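Side-chain contacts in photoreceptor-histidine kinase BphP (Stigmatella aurantiaca DW4/3-1, PDB 6BAF), which probably senses red and far-red light through a bound bilin chromophore and passes the signal to a histidine kinase output: residues A[55-58]-A[59-63]; A[63-66]-A[67-71]; A[72-75]-A[76-80]. One frame throughout, in Å; residues are numbered along the deposited sequence.

Contact 1 of 3, residues A[55-58]-A[59-63]; sequences HFIE and PSVRE
Ile57 meets the first helical turn with its gamma methyl: CG2 lies 3.8 Å from Val61 CG1, the two side chains crossing at about a right angle, and also rests on the CA and CB of Arg62. CG2 is anti to the backbone N, since chi1 of -53° puts CG1 beside it, and this leaves CG1 and CD1 to run off into the core, where Ile57 also packs on Trp84. A branched residue suits the spot because it faces two ways at once. The carbonyl oxygen of Ile57 lies oblique to the guanidinium plane, 3.1 Å from Arg62 NH2; Arg62 is held more firmly through NE, which bonds to the Gly54 carbonyl, and one face of its guanidinium lies over Pro59 CA.

Glu58 comes next and does the polar work. Its chain leaves CG anti to the backbone N (chi1 -165°) and then bends at chi2, bringing the carboxylate back over the start of the helix. OE1 accepts a weak but straight bond from Ser60 N at 3.3 Å, and OE2 takes a second weak one from it. Val61 N divides weakly between OE2 and the Glu58 backbone O, the latter at 3.0 Å. The negative charge of the carboxylate probably suits the positive end of the helix dipole. Pro59, with no N-H to place, suits the residue after the cap. The arrangement is that of a glutamate N-cap, opening helix 59-69 beside strand 80-85 of the PAS fold.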
loop_
_atom_site.group_PDB
_atom_site.type_symbol
_atom_site.label_atom_id
_atom_site.label_comp_id
_atom_site.label_asym_id
_atom_site.label_seq_id
_atom_site.Cartn_x
_atom_site.Cartn_y
_atom_site.Cartn_z
ATOM N N HIS A 55 -26.058 18.379 8.630
ATOM C CA HIS A 55 -27.381 18.507 8.040
ATOM C C HIS A 55 -27.487 17.832 6.674
ATOM O O HIS A 55 -28.592 17.467 6.258
ATOM C CB HIS A 55 -27.736 19.999 7.938
ATOM C CG HIS A 55 -29.035 20.267 7.245
ATOM N ND1 HIS A 55 -29.108 20.886 6.011
ATOM C CD2 HIS A 55 -30.313 19.997 7.603
ATOM C CE1 HIS A 55 -30.374 20.986 5.638
ATOM N NE2 HIS A 55 -31.124 20.456 6.587
ATOM N N PHE A 56 -26.371 17.672 5.961
ATOM C CA PHE A 56 -26.351 17.148 4.600
ATOM C C PHE A 56 -25.859 15.696 4.512
ATOM O O PHE A 56 -25.811 15.136 3.411
ATOM C CB PHE A 56 -25.459 18.029 3.717
ATOM C CG PHE A 56 -25.817 19.497 3.749
ATOM C CD1 PHE A 56 -26.822 20.006 2.911
ATOM C CD2 PHE A 56 -25.132 20.383 4.591
ATOM C CE1 PHE A 56 -27.142 21.363 2.927
ATOM C CE2 PHE A 56 -25.455 21.756 4.614
ATOM C CZ PHE A 56 -26.458 22.244 3.788
ATOM N N ILE A 57 -25.458 15.091 5.623
ATOM C CA ILE A 57 -24.823 13.781 5.632
ATOM C C ILE A 57 -25.873 12.720 5.972
ATOM O O ILE A 57 -26.625 12.871 6.942
ATOM C CB ILE A 57 -23.660 13.741 6.644
ATOM C CG1 ILE A 57 -22.676 14.909 6.398
ATOM C CG2 ILE A 57 -22.939 12.360 6.640
ATOM C CD1 ILE A 57 -22.133 15.001 4.983
ATOM N N GLU A 58 -25.913 11.648 5.187
ATOM C CA GLU A 58 -26.706 10.477 5.530
ATOM C C GLU A 58 -26.456 10.080 6.992
ATOM O O GLU A 58 -25.296 9.911 7.390
ATOM C CB GLU A 58 -26.338 9.338 4.574
ATOM C CG GLU A 58 -27.290 8.142 4.530
ATOM C CD GLU A 58 -27.198 7.257 5.760
ATOM O OE1 GLU A 58 -28.224 7.121 6.471
ATOM O OE2 GLU A 58 -26.100 6.705 6.022
ATOM N N PRO A 59 -27.510 9.912 7.812
ATOM C CA PRO A 59 -27.318 9.845 9.278
ATOM C C PRO A 59 -26.430 8.725 9.793
ATOM O O PRO A 59 -25.819 8.895 10.857
ATOM C CB PRO A 59 -28.752 9.702 9.803
ATOM C CG PRO A 59 -29.570 10.439 8.799
ATOM C CD PRO A 59 -28.934 10.097 7.462
ATOM N N SER A 60 -26.325 7.588 9.106
ATOM C CA SER A 60 -25.476 6.518 9.635
ATOM C C SER A 60 -23.988 6.741 9.362
ATOM O O SER A 60 -23.146 6.152 10.051
ATOM C CB SER A 60 -25.916 5.166 9.059
ATOM O OG SER A 60 -25.590 5.066 7.686
ATOM N N VAL A 61 -23.655 7.551 8.349
ATOM C CA VAL A 61 -22.288 7.989 8.065
ATOM C C VAL A 61 -21.861 9.189 8.907
ATOM O O VAL A 61 -20.656 9.469 9.018
ATOM C CB VAL A 61 -22.271 8.262 6.547
ATOM C CG1 VAL A 61 -21.051 9.092 6.088
ATOM C CG2 VAL A 61 -22.323 6.954 5.813
ATOM N N ARG A 62 -22.812 9.874 9.548
ATOM C CA ARG A 62 -22.580 11.235 10.024
ATOM C C ARG A 62 -21.645 11.265 11.225
ATOM O O ARG A 62 -20.588 11.914 11.193
ATOM C CB ARG A 62 -23.917 11.886 10.350
ATOM C CG ARG A 62 -23.822 13.190 11.088
ATOM C CD ARG A 62 -25.207 13.537 11.625
ATOM N NE ARG A 62 -26.109 13.898 10.529
ATOM C CZ ARG A 62 -27.424 13.674 10.502
ATOM N NH1 ARG A 62 -28.033 13.047 11.515
ATOM N NH2 ARG A 62 -28.125 14.070 9.437
ATOM N N GLU A 63 -22.021 10.580 12.301
ATOM C CA GLU A 63 -21.184 10.534 13.498
ATOM C C GLU A 63 -19.728 10.162 13.222
ATOM O O GLU A 63 -18.836 10.854 13.742
ATOM C CB GLU A 63 -21.813 9.567 14.504
ATOM C CG GLU A 63 -21.051 9.461 15.812
ATOM C CD GLU A 63 -21.012 8.018 16.350
ATOM O OE1 GLU A 63 -21.894 7.668 17.192
ATOM O OE2 GLU A 63 -20.093 7.237 15.938
#

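Contact 2 of 3, residues A[63-66]-A[67-71]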
loop_
_atom_site.group_PDB
_atom_site.type_symbol
_atom_site.label_atom_id
_atom_site.label_comp_id
_atom_site.label_asym_id
_atom_site.label_seq_id
_atom_site.Cartn_x
_atom_site.Cartn_y
_atom_site.Cartn_z
ATOM N N GLU A 63 -22.021 10.580 12.301
ATOM C CA GLU A 63 -21.184 10.534 13.498
ATOM C C GLU A 63 -19.728 10.162 13.222
ATOM O O GLU A 63 -18.836 10.854 13.742
ATOM C CB GLU A 63 -21.813 9.567 14.504
ATOM C CG GLU A 63 -21.051 9.461 15.812
ATOM C CD GLU A 63 -21.012 8.018 16.350
ATOM O OE1 GLU A 63 -21.894 7.668 17.192
ATOM O OE2 GLU A 63 -20.093 7.237 15.938
ATOM N N PRO A 64 -19.411 9.101 12.458
ATOM C CA PRO A 64 -17.989 8.805 12.209
ATOM C C PRO A 64 -17.301 9.883 11.391
ATOM O O PRO A 64 -16.129 10.196 11.639
ATOM C CB PRO A 64 -18.033 7.472 11.451
ATOM C CG PRO A 64 -19.375 6.932 11.685
ATOM C CD PRO A 64 -20.279 8.098 11.820
ATOM N N LEU A 65 -18.008 10.465 10.419
ATOM C CA LEU A 65 -17.420 11.530 9.611
ATOM C C LEU A 65 -17.084 12.748 10.469
ATOM O O LEU A 65 -15.983 13.300 10.376
ATOM C CB LEU A 65 -18.375 11.896 8.480
ATOM C CG LEU A 65 -17.983 13.129 7.675
ATOM C CD1 LEU A 65 -16.624 12.932 6.984
ATOM C CD2 LEU A 65 -19.079 13.408 6.664
ATOM N N GLU A 66 -18.016 13.171 11.329
ATOM C CA GLU A 66 -17.746 14.304 12.209
ATOM C C GLU A 66 -16.606 13.997 13.163
ATOM O O GLU A 66 -15.753 14.859 13.427
ATOM C CB GLU A 66 -19.008 14.683 12.991
ATOM C CG GLU A 66 -20.068 15.290 12.118
ATOM C CD GLU A 66 -21.375 15.509 12.854
ATOM O OE1 GLU A 66 -21.567 14.933 13.962
ATOM O OE2 GLU A 66 -22.215 16.268 12.315
ATOM N N ALA A 67 -16.584 12.774 13.704
ATOM C CA ALA A 67 -15.480 12.350 14.571
ATOM C C ALA A 67 -14.135 12.454 13.863
ATOM O O ALA A 67 -13.148 12.928 14.456
ATOM C CB ALA A 67 -15.720 10.919 15.055
ATOM N N ASP A 68 -14.067 12.026 12.589
ATOM C CA ASP A 68 -12.811 12.124 11.832
ATOM C C ASP A 68 -12.405 13.582 11.590
ATOM O O ASP A 68 -11.234 13.943 11.742
ATOM C CB ASP A 68 -12.936 11.404 10.485
ATOM C CG ASP A 68 -13.114 9.880 10.628
ATOM O OD1 ASP A 68 -12.803 9.322 11.723
ATOM O OD2 ASP A 68 -13.561 9.248 9.626
ATOM N N LEU A 69 -13.350 14.421 11.152
ATOM C CA LEU A 69 -13.038 15.827 10.870
ATOM C C LEU A 69 -12.536 16.562 12.099
ATOM O O LEU A 69 -11.714 17.487 11.977
ATOM C CB LEU A 69 -14.272 16.541 10.356
ATOM C CG LEU A 69 -14.632 16.684 8.889
ATOM C CD1 LEU A 69 -13.494 16.443 7.901
ATOM C CD2 LEU A 69 -15.926 16.017 8.532
ATOM N N ARG A 70 -13.007 16.180 13.290
ATOM C CA ARG A 70 -12.513 16.775 14.536
ATOM C C ARG A 70 -11.249 16.111 15.051
ATOM O O ARG A 70 -10.694 16.550 16.062
ATOM C CB ARG A 70 -13.594 16.695 15.621
ATOM C CG ARG A 70 -14.742 17.626 15.364
ATOM C CD ARG A 70 -15.995 17.225 16.135
ATOM N NE ARG A 70 -17.027 18.232 15.923
ATOM C CZ ARG A 70 -18.321 17.963 15.873
ATOM N NH1 ARG A 70 -18.733 16.715 16.030
ATOM N NH2 ARG A 70 -19.207 18.937 15.657
ATOM N N SER A 71 -10.781 15.066 14.381
ATOM C CA SER A 71 -9.819 14.178 15.015
ATOM C C SER A 71 -8.469 14.838 15.171
ATOM O O SER A 71 -7.844 14.724 16.230
ATOM C CB SER A 71 -9.655 12.884 14.227
ATOM O OG SER A 71 -8.412 12.318 14.589
#
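Leu65 and Leu69, one turn apart on the helix, cross obliquely with their methyls in contact: Leu65 CD1 is 3.5 Å from Leu69 CD2, which also touches Leu65 CG. The Leu65 chain puts CG anti to its backbone N (chi1 172°), and this carries the two methyls toward Leu69. Leu69 CD2 lies 3.3 Å from the carbonyl oxygen of Leu65 as well, so the methyl sits against the backbone as much as against the side chain.

Both leucines are buried because this is the face that helix 59-69 of the PAS fold lays on its antiparallel sheet: Leu65 packs on Leu80 and Val82 of strand 80-85, Leu69 on Leu80. Branched residues at positions i and i+4 place two apolar chains on the same side of the helix, facing the strand, and Asp68, which also touches Leu80, borders this face.

Glu66 and Arg70 form the polar pair. They lie side by side and point the same way, with carboxylate and guanidinium planes turned 56° from each other. The salt bridge from Glu66 OE1 to Arg70 NH1 is long at 3.9 Å, and NH1 is nearer to Glu66 CB, at 3.7 Å. Arg70 finds a firmer partner in the Pro26 carbonyl, bonded to NE; its chain is extended from CG to NE, which carries NE out to that carbonyl, and Arg70 CG passes 3.5 Å from the backbone carbonyl oxygen of Glu66.

Beneath the side chains runs regular i to i+4 bonding, from Ala67 N to Glu63 O at 3.0 Å through to Arg70 N with Glu66 O at 3.1 Å.

Contact 3 of 3, residues A[72-75]-A[76-80]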
loop_
_atom_site.group_PDB
_atom_site.type_symbol
_atom_site.label_atom_id
_atom_site.label_comp_id
_atom_site.label_asym_id
_atom_site.label_seq_id
_atom_site.Cartn_x
_atom_site.Cartn_y
_atom_site.Cartn_z
ATOM N N ALA A 72 -7.971 15.489 14.126
ATOM C CA ALA A 72 -6.590 15.956 14.246
ATOM C C ALA A 72 -5.674 14.781 14.563
ATOM O O ALA A 72 -5.427 14.502 15.733
ATOM C CB ALA A 72 -6.448 17.054 15.313
ATOM N N ARG A 73 -5.044 14.255 13.516
ATOM C CA ARG A 73 -4.920 12.842 13.134
ATOM C C ARG A 73 -5.700 12.623 11.818
ATOM O O ARG A 73 -5.604 11.566 11.178
ATOM C CB ARG A 73 -5.406 11.875 14.213
ATOM C CG ARG A 73 -4.644 10.563 14.099
ATOM C CD ARG A 73 -5.229 9.287 14.763
ATOM N NE ARG A 73 -4.794 8.183 13.895
ATOM C CZ ARG A 73 -5.563 7.211 13.401
ATOM N NH1 ARG A 73 -6.848 7.090 13.760
ATOM N NH2 ARG A 73 -5.014 6.331 12.561
ATOM N N LEU A 74 -6.485 13.634 11.426
ATOM C CA LEU A 74 -7.038 13.782 10.073
ATOM C C LEU A 74 -5.974 13.489 9.016
ATOM O O LEU A 74 -4.847 13.957 9.155
ATOM C CB LEU A 74 -7.532 15.227 9.944
ATOM C CG LEU A 74 -8.296 15.640 8.713
ATOM C CD1 LEU A 74 -9.529 14.748 8.547
ATOM C CD2 LEU A 74 -8.663 17.132 8.876
ATOM N N LYS A 75 -6.327 12.767 7.940
ATOM C CA LYS A 75 -5.247 11.864 7.281
ATOM C C LYS A 75 -3.962 12.058 7.890
ATOM O O LYS A 75 -3.300 13.137 7.661
ATOM C CB LYS A 75 -4.917 11.954 5.795
ATOM C CG LYS A 75 -3.871 10.827 5.384
ATOM C CD LYS A 75 -4.402 9.266 5.098
ATOM C CE LYS A 75 -3.158 8.262 5.229
ATOM N NZ LYS A 75 -3.252 6.769 5.634
ATOM N N GLN A 76 -3.587 11.071 8.687
ATOM C CA GLN A 76 -3.943 9.639 8.646
ATOM C C GLN A 76 -5.346 9.044 8.403
ATOM O O GLN A 76 -5.418 7.879 8.063
ATOM C CB GLN A 76 -3.417 9.056 9.971
ATOM C CG GLN A 76 -1.875 9.312 10.232
ATOM C CD GLN A 76 -1.470 10.800 10.503
ATOM O OE1 GLN A 76 -2.204 11.556 11.147
ATOM N NE2 GLN A 76 -0.298 11.206 9.998
ATOM N N LEU A 77 -6.454 9.787 8.528
ATOM C CA LEU A 77 -7.761 9.216 8.219
ATOM C C LEU A 77 -8.227 9.399 6.778
ATOM O O LEU A 77 -9.197 8.731 6.383
ATOM C CB LEU A 77 -8.833 9.798 9.155
ATOM C CG LEU A 77 -8.378 9.784 10.627
ATOM C CD1 LEU A 77 -9.268 10.654 11.504
ATOM C CD2 LEU A 77 -8.332 8.358 11.173
ATOM N N ASN A 78 -7.632 10.296 5.983
ATOM C CA ASN A 78 -8.106 10.392 4.590
ATOM C C ASN A 78 -7.887 9.045 3.875
ATOM O O ASN A 78 -6.930 8.341 4.173
ATOM C CB ASN A 78 -7.408 11.524 3.818
ATOM C CG ASN A 78 -7.799 12.919 4.341
ATOM O OD1 ASN A 78 -8.968 13.171 4.611
ATOM N ND2 ASN A 78 -6.829 13.794 4.511
ATOM N N PRO A 79 -8.774 8.682 2.940
ATOM C CA PRO A 79 -9.953 9.457 2.514
ATOM C C PRO A 79 -11.145 9.242 3.455
ATOM O O PRO A 79 -11.288 8.190 4.072
ATOM C CB PRO A 79 -10.244 8.912 1.118
ATOM C CG PRO A 79 -9.809 7.368 1.245
ATOM C CD PRO A 79 -8.578 7.437 2.162
ATOM N N LEU A 80 -11.986 10.258 3.595
ATOM C CA LEU A 80 -13.176 10.130 4.412
ATOM C C LEU A 80 -14.304 9.663 3.519
ATOM O O LEU A 80 -14.415 10.094 2.378
ATOM C CB LEU A 80 -13.529 11.470 5.063
ATOM C CG LEU A 80 -12.331 12.137 5.735
ATOM C CD1 LEU A 80 -12.717 13.554 6.190
ATOM C CD2 LEU A 80 -11.796 11.288 6.903
#
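Over one face of the Arg73 guanidinium lies Leu77 CD2, 3.2 Å from NH1 and 3.7 Å from CZ, the two side chains crossing at about a right angle; Gln76 CB approaches the same group obliquely. The Gln76 amide is turned only 22° from the guanidinium plane, although its chain crosses that of Arg73 at about a right angle. A flat cation with a long aliphatic stem suits such a place, since a methyl can rest on its face. The Asn78 amide turns its ND2 to the Ala97 carbonyl of strand 90-100.

This loop is the connection between helix 59-69 and strand 80-85 of the PAS fold, and a cis peptide bond before Pro79 helps it to turn. Leu74 CD1 meets Leu80 CD1 at 4.1 Å, and both leucines also lie on Ala97, so the start of the loop is tied to the sheet its end enters.

The middle of the Lys75 chain is modelled too close to Asn78, which leaves its course uncertain; NZ makes a weak bond to Gln76 O at 3.4 Å. Its stronger partners are His124 and Asp128 of the second subunit, with which it forms a hydrogen bond and a salt bridge. Replacing it with alanine would probably leave Asp128 of that subunit without this positive mate and His124 without its bond at the interface.

How the contacts relate
The three contacts follow one another along the chain within the PAS fold. Contact 1 opens helix 59-69, contact 2 continues it from the shared Glu63 to its end, and contact 3 forms the loop leading into strand 80-85. Centres of contacts 1 and 2 are 11 Å apart, joined by packing of Ile57 CD1 on Leu65 CD2; those of 2 and 3 are 9 Å apart, with Leu69 CD1 against Leu80 CD1. Contacts 1 and 3 do not touch, their nearest atoms about 7 Å apart. The helix and the loop that follows it are thus packed together up to the start of strand 80-85, and contact 3 alone reaches the second subunit.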